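Local coordinates for condensin complex subunit 3 (Schizosaccharomyces pombe, PDB 5OQR), which serves as a regulatory subunit of condensin, the complex required to convert interphase chromatin into condensed mitotic chromosomes, at residues Leu194-Ala197 with Arg198-Asp201; Thr542-Arg545 with Thr546-Met550; Ile675-Gln678 with Met679-Thr683; Thr741-Ser745 with Ser746-Arg750. All coordinates share one frame; numbering follows the deposited sequence.

Contact 1: Leu194-Ala197 with Arg198-Asp201; sequences LERA and RDVD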
loop_
_atom_site.group_PDB
_atom_site.type_symbol
_atom_site.label_atom_id
_atom_site.label_comp_id
_atom_site.label_asym_id
_atom_site.label_seq_id
_atom_site.Cartn_x
_atom_site.Cartn_y
_atom_site.Cartn_z
ATOM N N LEU A 194 10.983 -10.925 -1.966
ATOM C CA LEU A 194 10.737 -9.489 -1.926
ATOM C C LEU A 194 9.257 -9.180 -2.101
ATOM O O LEU A 194 8.739 -8.238 -1.490
ATOM C CB LEU A 194 11.567 -8.790 -3.001
ATOM C CG LEU A 194 12.957 -8.289 -2.592
ATOM C CD1 LEU A 194 13.623 -9.183 -1.549
ATOM C CD2 LEU A 194 13.839 -8.156 -3.828
ATOM N N GLU A 195 8.558 -9.959 -2.926
ATOM C CA GLU A 195 7.116 -9.790 -3.037
ATOM C C GLU A 195 6.441 -9.924 -1.680
ATOM O O GLU A 195 5.428 -9.262 -1.423
ATOM C CB GLU A 195 6.542 -10.809 -4.020
ATOM C CG GLU A 195 5.058 -10.631 -4.295
ATOM C CD GLU A 195 4.510 -11.676 -5.245
ATOM O OE1 GLU A 195 4.847 -12.868 -5.077
ATOM O OE2 GLU A 195 3.747 -11.306 -6.162
ATOM N N ARG A 196 6.986 -10.762 -0.796
ATOM C CA ARG A 196 6.396 -10.932 0.525
ATOM C C ARG A 196 6.488 -9.662 1.356
ATOM O O ARG A 196 5.738 -9.515 2.326
ATOM C CB ARG A 196 7.072 -12.081 1.274
ATOM C CG ARG A 196 7.230 -13.373 0.485
ATOM C CD ARG A 196 6.087 -13.648 -0.486
ATOM N NE ARG A 196 4.769 -13.496 0.118
ATOM C CZ ARG A 196 3.632 -13.493 -0.570
ATOM N NH1 ARG A 196 3.651 -13.634 -1.889
ATOM N NH2 ARG A 196 2.475 -13.348 0.057
ATOM N N ALA A 197 7.387 -8.743 1.001
ATOM C CA ALA A 197 7.416 -7.444 1.657
ATOM C C ALA A 197 6.082 -6.720 1.551
ATOM O O ALA A 197 5.880 -5.726 2.256
ATOM C CB ALA A 197 8.528 -6.581 1.064
ATOM N N ARG A 198 5.176 -7.186 0.688
ATOM C CA ARG A 198 3.808 -6.685 0.632
ATOM C C ARG A 198 2.797 -7.764 1.004
ATOM O O ARG A 198 1.627 -7.672 0.620
ATOM C CB ARG A 198 3.500 -6.123 -0.757
ATOM C CG ARG A 198 4.311 -4.891 -1.126
ATOM C CD ARG A 198 3.993 -3.709 -0.220
ATOM N NE ARG A 198 2.628 -3.225 -0.399
ATOM C CZ ARG A 198 2.058 -2.297 0.364
ATOM N NH1 ARG A 198 0.812 -1.915 0.122
ATOM N NH2 ARG A 198 2.728 -1.755 1.372
ATOM N N ASP A 199 3.227 -8.783 1.741
ATOM C CA ASP A 199 2.307 -9.804 2.217
ATOM C C ASP A 199 1.199 -9.165 3.045
ATOM O O ASP A 199 1.373 -8.098 3.639
ATOM C CB ASP A 199 3.055 -10.842 3.052
ATOM C CG ASP A 199 2.227 -12.081 3.324
ATOM O OD1 ASP A 199 2.395 -13.080 2.594
ATOM O OD2 ASP A 199 1.408 -12.058 4.266
ATOM N N VAL A 200 0.042 -9.831 3.083
ATOM C CA VAL A 200 -1.096 -9.275 3.807
ATOM C C VAL A 200 -0.840 -9.318 5.305
ATOM O O VAL A 200 -1.369 -8.493 6.058
ATOM C CB VAL A 200 -2.402 -10.015 3.460
ATOM C CG1 VAL A 200 -3.601 -9.209 3.925
ATOM C CG2 VAL A 200 -2.497 -10.300 1.981
ATOM N N ASP A 201 -0.038 -10.275 5.761
ATOM C CA ASP A 201 0.246 -10.440 7.178
ATOM C C ASP A 201 1.476 -9.625 7.554
ATOM O O ASP A 201 2.517 -9.718 6.896
ATOM C CB ASP A 201 0.462 -11.916 7.513
ATOM C CG ASP A 201 0.781 -12.140 8.975
ATOM O OD1 ASP A 201 1.978 -12.131 9.322
ATOM O OD2 ASP A 201 -0.160 -12.321 9.775
#
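Asp-199 OD1 is gripped by two arginines, Arg-196 from the preceding turn and Arg-176 of helix 173-182. The bond from Arg-196 NH2 to Asp-199 OD1 measures 2.6 Å and is straight. The oxygen lies in the guanidinium plane, at its edge. It is met on the anti side, but 34° out of the carboxylate plane, and the guanidinium and carboxylate planes are turned 69° apart. Arg-196 starts out away from Asp-199, but its chain bends at chi2 and chi3 and brings the guanidinium round to the Asp-199 carboxylate. Its NH1 also makes a longer salt bridge to Glu-195 OE1, at 3.5 Å. Glu-195 has a stronger partner in a basic side chain of another protein. Asp-199 links Arg-196 to Arg-176, and through Glu-195 the charges reach the other protein.

The carboxylate works with both oxygens. CG stands anti to the backbone N (chi1 -167°), and OD2 uses its anti lone pair to accept from Asp-201 N at 2.7 Å. The backbone N of Asp-199 reaches back to Arg-196 O, also at 2.7 Å. Arg-198 leads away from this network, and it packs on Trp-233 and on an aromatic residue of the other protein. Asp-201 OD1 accepts from Asn-204 N and caps the first turn of helix 202-212. The bond from Asp-201 N to Asp-199 OD2 closes an Asx turn, and Asp-201 is an N-cap, so this is a short linker between helices 190-195 and 202-212 of a helical-repeat solenoid, held by salt bridges from Asp-199 to Arg-196 and to Arg-176.

Contact 2: Thr542-Arg545 with Thr546-Met550; sequences TAIR and TLTDM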
loop_
_atom_site.group_PDB
_atom_site.type_symbol
_atom_site.label_atom_id
_atom_site.label_comp_id
_atom_site.label_asym_id
_atom_site.label_seq_id
_atom_site.Cartn_x
_atom_site.Cartn_y
_atom_site.Cartn_z
ATOM N N THR A 542 -6.584 18.280 -20.039
ATOM C CA THR A 542 -6.542 19.688 -19.658
ATOM C C THR A 542 -7.940 20.206 -19.355
ATOM O O THR A 542 -8.125 21.012 -18.438
ATOM C CB THR A 542 -5.884 20.514 -20.767
ATOM O OG1 THR A 542 -4.507 20.144 -20.882
ATOM C CG2 THR A 542 -5.968 22.009 -20.474
ATOM N N ALA A 543 -8.935 19.751 -20.116
ATOM C CA ALA A 543 -10.310 20.171 -19.874
ATOM C C ALA A 543 -10.810 19.665 -18.527
ATOM O O ALA A 543 -11.405 20.423 -17.754
ATOM C CB ALA A 543 -11.210 19.675 -21.005
ATOM N N ILE A 544 -10.574 18.386 -18.227
ATOM C CA ILE A 544 -11.062 17.807 -16.976
ATOM C C ILE A 544 -10.486 18.556 -15.782
ATOM O O ILE A 544 -11.207 18.908 -14.841
ATOM C CB ILE A 544 -10.726 16.304 -16.908
ATOM C CG1 ILE A 544 -11.374 15.539 -18.067
ATOM C CG2 ILE A 544 -11.169 15.708 -15.573
ATOM C CD1 ILE A 544 -12.887 15.509 -18.046
ATOM N N ARG A 545 -9.174 18.795 -15.789
ATOM C CA ARG A 545 -8.553 19.497 -14.671
ATOM C C ARG A 545 -9.073 20.921 -14.559
ATOM O O ARG A 545 -9.346 21.410 -13.457
ATOM C CB ARG A 545 -7.032 19.505 -14.825
ATOM C CG ARG A 545 -6.382 18.134 -14.861
ATOM C CD ARG A 545 -4.867 18.251 -14.770
ATOM N NE ARG A 545 -4.187 17.060 -15.270
ATOM C CZ ARG A 545 -3.774 16.897 -16.521
ATOM N NH1 ARG A 545 -3.962 17.848 -17.424
ATOM N NH2 ARG A 545 -3.166 15.774 -16.872
ATOM N N THR A 546 -9.213 21.608 -15.692
ATOM C CA THR A 546 -9.642 23.001 -15.670
ATOM C C THR A 546 -11.066 23.129 -15.151
ATOM O O THR A 546 -11.331 23.887 -14.212
ATOM C CB THR A 546 -9.526 23.601 -17.070
ATOM O OG1 THR A 546 -8.196 23.410 -17.560
ATOM C CG2 THR A 546 -9.850 25.083 -17.049
ATOM N N LEU A 547 -12.000 22.394 -15.756
ATOM C CA LEU A 547 -13.397 22.483 -15.345
ATOM C C LEU A 547 -13.577 22.027 -13.903
ATOM O O LEU A 547 -14.360 22.619 -13.151
ATOM C CB LEU A 547 -14.264 21.661 -16.295
ATOM C CG LEU A 547 -14.395 22.283 -17.689
ATOM C CD1 LEU A 547 -14.703 21.234 -18.736
ATOM C CD2 LEU A 547 -15.464 23.351 -17.685
ATOM N N THR A 548 -12.849 20.990 -13.489
ATOM C CA THR A 548 -12.947 20.533 -12.108
ATOM C C THR A 548 -12.441 21.596 -11.143
ATOM O O THR A 548 -13.049 21.831 -10.092
ATOM C CB THR A 548 -12.167 19.230 -11.920
ATOM O OG1 THR A 548 -12.694 18.225 -12.791
ATOM C CG2 THR A 548 -12.276 18.733 -10.486
ATOM N N ASP A 549 -11.328 22.250 -11.478
ATOM C CA ASP A 549 -10.773 23.258 -10.583
ATOM C C ASP A 549 -11.615 24.527 -10.568
ATOM O O ASP A 549 -11.711 25.189 -9.530
ATOM C CB ASP A 549 -9.334 23.572 -10.983
ATOM C CG ASP A 549 -8.356 22.518 -10.502
ATOM O OD1 ASP A 549 -8.810 21.436 -10.073
ATOM O OD2 ASP A 549 -7.135 22.769 -10.552
ATOM N N MET A 550 -12.231 24.884 -11.694
ATOM C CA MET A 550 -13.118 26.041 -11.705
ATOM C C MET A 550 -14.317 25.825 -10.789
ATOM O O MET A 550 -14.763 26.757 -10.110
ATOM C CB MET A 550 -13.577 26.339 -13.132
ATOM C CG MET A 550 -12.469 26.864 -14.031
ATOM S SD MET A 550 -13.036 27.483 -15.626
ATOM C CE MET A 550 -13.831 26.044 -16.296
#
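Thr-542 offers its carbonyl O to Thr-546 twice. Thr-546 N donates to it at 3.0 Å, as in any alpha-helix, and Thr-546 OG1 adds a second bond at 2.6 Å. The two donors come from opposite faces of the carbonyl plane. The hydroxyl gets there because OG1 lies beside the backbone N and anti to the carbonyl carbon (chi1 -54°). The methyl CG2 of Thr-542 runs alongside, 3.9 Å from Thr-546 OG1. That hydroxyl is also hydrogen-bonded to Ser-511.

Ala-543 accepts from Leu-547 N through its carbonyl. Its CB meets Leu-547 CD1 at 4.4 Å, a light apolar touch. The leucine goes on to Ile-566 and Ile-569 of helix 563-574.

Ile-544 repeats the pattern of Thr-542. Its O takes Thr-548 N at 3.0 Å and Thr-548 OG1 at 2.6 Å, again from opposite faces. The Ile-544 side chain packs on Leu-585 and Ala-589 of helix 580-597, and the Thr-548 side chain also touches Ala-589.

Arg-545 gives its O to Asp-549 N at 2.9 Å. The arginine chain is extended from CG to NE and packs on an aromatic residue of another protein. The Asp-549 carboxylate is buried against that protein, whose backbone bonds to both of its oxygens. Two threonine hydroxyls folded back on i-4 carbonyls let buried polar side chains be satisfied within a helix. Here that helix, 537-554, belongs to HEAT repeat 8, with neighbouring helices and a bound protein packed against it.

Contact 3: Ile675-Gln678 with Met679-Thr683; sequences IAQQ and MLDWT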
loop_
_atom_site.group_PDB
_atom_site.type_symbol
_atom_site.label_atom_id
_atom_site.label_comp_id
_atom_site.label_asym_id
_atom_site.label_seq_id
_atom_site.Cartn_x
_atom_site.Cartn_y
_atom_site.Cartn_z
ATOM N N ILE A 675 -17.709 -8.095 -3.807
ATOM C CA ILE A 675 -18.191 -6.757 -4.135
ATOM C C ILE A 675 -19.327 -6.364 -3.201
ATOM O O ILE A 675 -19.305 -5.294 -2.581
ATOM C CB ILE A 675 -18.627 -6.687 -5.610
ATOM C CG1 ILE A 675 -17.440 -6.973 -6.533
ATOM C CG2 ILE A 675 -19.221 -5.322 -5.918
ATOM C CD1 ILE A 675 -17.792 -7.005 -8.013
ATOM N N ALA A 676 -20.342 -7.224 -3.090
ATOM C CA ALA A 676 -21.502 -6.907 -2.265
ATOM C C ALA A 676 -21.101 -6.651 -0.820
ATOM O O ALA A 676 -21.603 -5.719 -0.182
ATOM C CB ALA A 676 -22.524 -8.039 -2.341
ATOM N N GLN A 677 -20.199 -7.470 -0.279
ATOM C CA GLN A 677 -19.756 -7.261 1.093
ATOM C C GLN A 677 -19.019 -5.938 1.242
ATOM O O GLN A 677 -19.114 -5.289 2.289
ATOM C CB GLN A 677 -18.872 -8.425 1.539
ATOM C CG GLN A 677 -18.479 -8.379 3.004
ATOM C CD GLN A 677 -19.681 -8.285 3.924
ATOM O OE1 GLN A 677 -20.485 -9.211 4.012
ATOM N NE2 GLN A 677 -19.813 -7.155 4.609
ATOM N N GLN A 678 -18.281 -5.520 0.211
ATOM C CA GLN A 678 -17.651 -4.204 0.236
ATOM C C GLN A 678 -18.698 -3.104 0.334
ATOM O O GLN A 678 -18.642 -2.254 1.229
ATOM C CB GLN A 678 -16.789 -4.013 -1.012
ATOM C CG GLN A 678 -15.332 -4.396 -0.833
ATOM C CD GLN A 678 -14.495 -3.252 -0.293
ATOM O OE1 GLN A 678 -14.682 -2.811 0.841
ATOM N NE2 GLN A 678 -13.568 -2.762 -1.110
ATOM N N MET A 679 -19.667 -3.107 -0.584
ATOM C CA MET A 679 -20.732 -2.113 -0.534
ATOM C C MET A 679 -21.470 -2.148 0.796
ATOM O O MET A 679 -21.929 -1.108 1.279
ATOM C CB MET A 679 -21.719 -2.340 -1.676
ATOM C CG MET A 679 -21.118 -2.379 -3.067
ATOM S SD MET A 679 -22.409 -2.131 -4.301
ATOM C CE MET A 679 -21.645 -2.790 -5.770
ATOM N N LEU A 680 -21.606 -3.331 1.400
ATOM C CA LEU A 680 -22.290 -3.428 2.685
ATOM C C LEU A 680 -21.466 -2.802 3.801
ATOM O O LEU A 680 -22.019 -2.166 4.705
ATOM C CB LEU A 680 -22.600 -4.891 3.005
ATOM C CG LEU A 680 -23.782 -5.508 2.257
ATOM C CD1 LEU A 680 -23.820 -7.006 2.480
ATOM C CD2 LEU A 680 -25.090 -4.873 2.700
ATOM N N ASP A 681 -20.146 -2.977 3.763
ATOM C CA ASP A 681 -19.293 -2.328 4.750
ATOM C C ASP A 681 -19.366 -0.812 4.620
ATOM O O ASP A 681 -19.423 -0.097 5.628
ATOM C CB ASP A 681 -17.854 -2.812 4.593
ATOM C CG ASP A 681 -17.707 -4.291 4.880
ATOM O OD1 ASP A 681 -16.565 -4.750 5.093
ATOM O OD2 ASP A 681 -18.738 -4.993 4.902
ATOM N N TRP A 682 -19.374 -0.304 3.387
ATOM C CA TRP A 682 -19.477 1.136 3.174
ATOM C C TRP A 682 -20.742 1.709 3.791
ATOM O O TRP A 682 -20.745 2.860 4.242
ATOM C CB TRP A 682 -19.448 1.448 1.679
ATOM C CG TRP A 682 -18.144 1.150 1.010
ATOM C CD1 TRP A 682 -16.934 0.983 1.608
ATOM C CD2 TRP A 682 -17.924 0.981 -0.394
ATOM N NE1 TRP A 682 -15.973 0.721 0.666
ATOM C CE2 TRP A 682 -16.556 0.714 -0.573
ATOM C CE3 TRP A 682 -18.753 1.029 -1.518
ATOM C CZ2 TRP A 682 -15.998 0.496 -1.828
ATOM C CZ3 TRP A 682 -18.198 0.815 -2.759
ATOM C CH2 TRP A 682 -16.835 0.550 -2.907
ATOM N N THR A 683 -21.822 0.935 3.813
ATOM C CA THR A 683 -23.107 1.409 4.306
ATOM C C THR A 683 -23.344 1.067 5.772
ATOM O O THR A 683 -24.386 1.439 6.316
ATOM C CB THR A 683 -24.228 0.827 3.442
ATOM O OG1 THR A 683 -24.024 -0.578 3.276
ATOM C CG2 THR A 683 -24.232 1.461 2.076
#
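Ile-675 CG2 meets Met-679 CE at 3.5 Å, on the tightly packed side of helix 669-682. The two side chains lie next to each other and point the same way. Met-679 CG stands anti to the carbonyl carbon (chi1 -55°) and the rest is extended, which carries CE to the isoleucine. Met-679 packs on Phe-649, Leu-653 and Leu-656 of helix 639-661 and on Ile-609.

Trp-682 is buried as well. Its N donates to Gln-678 O at 3.0 Å, and the same oxygen lies 3.4 Å above one face of the indole, offset toward the rim. The ring stacks with Phe-631. Gln-678 is partly exposed, beside the buried indole. Its amide is inclined 56° to the ring, with OE1 3.8 Å from Trp-682 NE1.

The looser side carries the partly exposed Gln-677 and Asp-681. The glutamine chain bends at chi2 (55°) and brings NE2 to Asp-681 OD2. This is a hydrogen bond, but the modelled length is very short and should not be trusted.

The chemistry is therefore divided around the helix. Apolar groups and the indole face neighbouring helices, while an amide and a carboxylate meet, at a distance too short to be reliable, where solvent has some access.

Contact 4: Thr741-Ser745 with Ser746-Arg750; sequences TDLPS and SDYQR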
loop_
_atom_site.group_PDB
_atom_site.type_symbol
_atom_site.label_atom_id
_atom_site.label_comp_id
_atom_site.label_asym_id
_atom_site.label_seq_id
_atom_site.Cartn_x
_atom_site.Cartn_y
_atom_site.Cartn_z
ATOM N N THR A 741 -30.946 -3.270 17.216
ATOM C CA THR A 741 -32.125 -3.718 17.943
ATOM C C THR A 741 -32.773 -2.616 18.770
ATOM O O THR A 741 -33.749 -2.885 19.476
ATOM C CB THR A 741 -31.760 -4.888 18.860
ATOM O OG1 THR A 741 -30.866 -4.435 19.882
ATOM C CG2 THR A 741 -31.094 -6.003 18.069
ATOM N N ASP A 742 -32.261 -1.388 18.700
ATOM C CA ASP A 742 -32.768 -0.280 19.498
ATOM C C ASP A 742 -33.497 0.762 18.663
ATOM O O ASP A 742 -33.766 1.860 19.160
ATOM C CB ASP A 742 -31.622 0.380 20.265
ATOM C CG ASP A 742 -30.607 1.037 19.347
ATOM O OD1 ASP A 742 -30.482 0.597 18.187
ATOM O OD2 ASP A 742 -29.934 1.993 19.789
ATOM N N LEU A 743 -33.828 0.451 17.412
ATOM C CA LEU A 743 -34.520 1.407 16.570
ATOM C C LEU A 743 -35.980 1.534 16.999
ATOM O O LEU A 743 -36.513 0.667 17.697
ATOM C CB LEU A 743 -34.451 0.979 15.107
ATOM C CG LEU A 743 -33.060 0.892 14.482
ATOM C CD1 LEU A 743 -33.124 0.168 13.147
ATOM C CD2 LEU A 743 -32.463 2.278 14.305
ATOM N N PRO A 744 -36.646 2.616 16.601
ATOM C CA PRO A 744 -38.088 2.725 16.842
ATOM C C PRO A 744 -38.845 1.560 16.223
ATOM O O PRO A 744 -38.405 0.937 15.256
ATOM C CB PRO A 744 -38.462 4.051 16.173
ATOM C CG PRO A 744 -37.215 4.841 16.181
ATOM C CD PRO A 744 -36.082 3.863 16.063
ATOM N N SER A 745 -40.017 1.278 16.797
ATOM C CA SER A 745 -40.839 0.178 16.304
ATOM C C SER A 745 -41.415 0.477 14.925
ATOM O O SER A 745 -41.560 -0.437 14.108
ATOM C CB SER A 745 -41.969 -0.117 17.292
ATOM O OG SER A 745 -41.456 -0.566 18.534
ATOM N N SER A 746 -41.748 1.740 14.648
ATOM C CA SER A 746 -42.294 2.089 13.342
ATOM C C SER A 746 -41.309 1.785 12.220
ATOM O O SER A 746 -41.724 1.548 11.081
ATOM C CB SER A 746 -42.684 3.567 13.314
ATOM O OG SER A 746 -41.569 4.395 13.586
ATOM N N ASP A 747 -40.008 1.790 12.517
ATOM C CA ASP A 747 -39.021 1.443 11.500
ATOM C C ASP A 747 -39.117 -0.033 11.136
ATOM O O ASP A 747 -39.178 -0.388 9.954
ATOM C CB ASP A 747 -37.616 1.792 11.992
ATOM C CG ASP A 747 -37.380 3.289 12.079
ATOM O OD1 ASP A 747 -37.956 4.035 11.259
ATOM O OD2 ASP A 747 -36.619 3.722 12.965
ATOM N N TYR A 748 -39.139 -0.909 12.141
ATOM C CA TYR A 748 -39.322 -2.332 11.874
ATOM C C TYR A 748 -40.678 -2.597 11.236
ATOM O O TYR A 748 -40.805 -3.462 10.362
ATOM C CB TYR A 748 -39.176 -3.133 13.167
ATOM C CG TYR A 748 -37.871 -2.913 13.885
ATOM C CD1 TYR A 748 -36.667 -3.285 13.307
ATOM C CD2 TYR A 748 -37.841 -2.343 15.148
ATOM C CE1 TYR A 748 -35.472 -3.087 13.961
ATOM C CE2 TYR A 748 -36.650 -2.142 15.811
ATOM C CZ TYR A 748 -35.468 -2.518 15.214
ATOM O OH TYR A 748 -34.276 -2.320 15.873
ATOM N N GLN A 749 -41.708 -1.863 11.662
ATOM C CA GLN A 749 -43.026 -2.022 11.059
ATOM C C GLN A 749 -43.003 -1.638 9.587
ATOM O O GLN A 749 -43.640 -2.294 8.756
ATOM C CB GLN A 749 -44.054 -1.181 11.814
ATOM C CG GLN A 749 -44.346 -1.671 13.222
ATOM C CD GLN A 749 -45.204 -0.699 14.008
ATOM O OE1 GLN A 749 -45.703 0.287 13.466
ATOM N NE2 GLN A 749 -45.378 -0.974 15.294
ATOM N N ARG A 750 -42.270 -0.577 9.242
ATOM C CA ARG A 750 -42.244 -0.118 7.859
ATOM C C ARG A 750 -41.547 -1.127 6.957
ATOM O O ARG A 750 -41.982 -1.357 5.824
ATOM C CB ARG A 750 -41.554 1.242 7.767
ATOM C CG ARG A 750 -42.107 2.125 6.664
ATOM C CD ARG A 750 -41.017 2.880 5.926
ATOM N NE ARG A 750 -41.538 3.519 4.720
ATOM C CZ ARG A 750 -40.786 3.988 3.728
ATOM N NH1 ARG A 750 -39.464 3.892 3.785
ATOM N NH2 ARG A 750 -41.359 4.549 2.673
#
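Tyr-748 folds back over the turn and sets its ring against Leu-743. CG lies anti to the carbonyl carbon (chi1 -56°), which sends the ring back along the chain and brings OH to the loop. Leu-743 N donates to Tyr-748 OH at 3.2 Å. The same hydroxyl is bonded to Pro-740 O, so one phenol ties down two points of the loop backbone. The leucine side chain crosses the tyrosine at about a right angle, with CB 3.6 Å from Tyr-748 CZ. The leucine also packs on Leu-708 of helix 706-717.

Asp-747 OD2 lies beside the Pro-744 ring, nearest CD. OD1 of that aspartate has a weak hydrogen bond to His-704. The backbone N of Asp-747 donates to Pro-744 O at 3.3 Å, well above the carbonyl plane and rather bent (136°).

Gln-749 also runs back along the helix. Its chain is extended beyond CG, and CG passes 3.2 Å from Ser-745 O. That oxygen accepts from Gln-749 N at 2.8 Å, an ordinary helical bond. Ser-746, on the exposed side, brings OG to 4.1 Å from Pro-744 CB.

Pro-744 occupies the N-cap position, and the whole is a helix start: the loop leaving HEAT repeat 9 is braced against the first turn of helix 745-759 by a tyrosine.

Contacts 2 and 3 each lie within one helix, whereas contact 1 bridges two helices and contact 4 leads a loop into one. The first three are largely buried. Contact 4 lies farthest from the centre of the chain, its own centre about 41 Å away, and is partly exposed. Contacts 1 and 2 touch another protein, and both send carboxylates to it. No other chain of the assembly reaches contacts 3 and 4. The polar chemistry follows place: charged pairs in contact 1, hydroxyl-to-carbonyl bonds in contact 2, a doubtful amide-carboxylate pair beside apolar packing in contact 3 and a phenol-backbone bond in contact 4. None touches another; contacts 3 and 4 come nearest, about 11 Å between closest atoms.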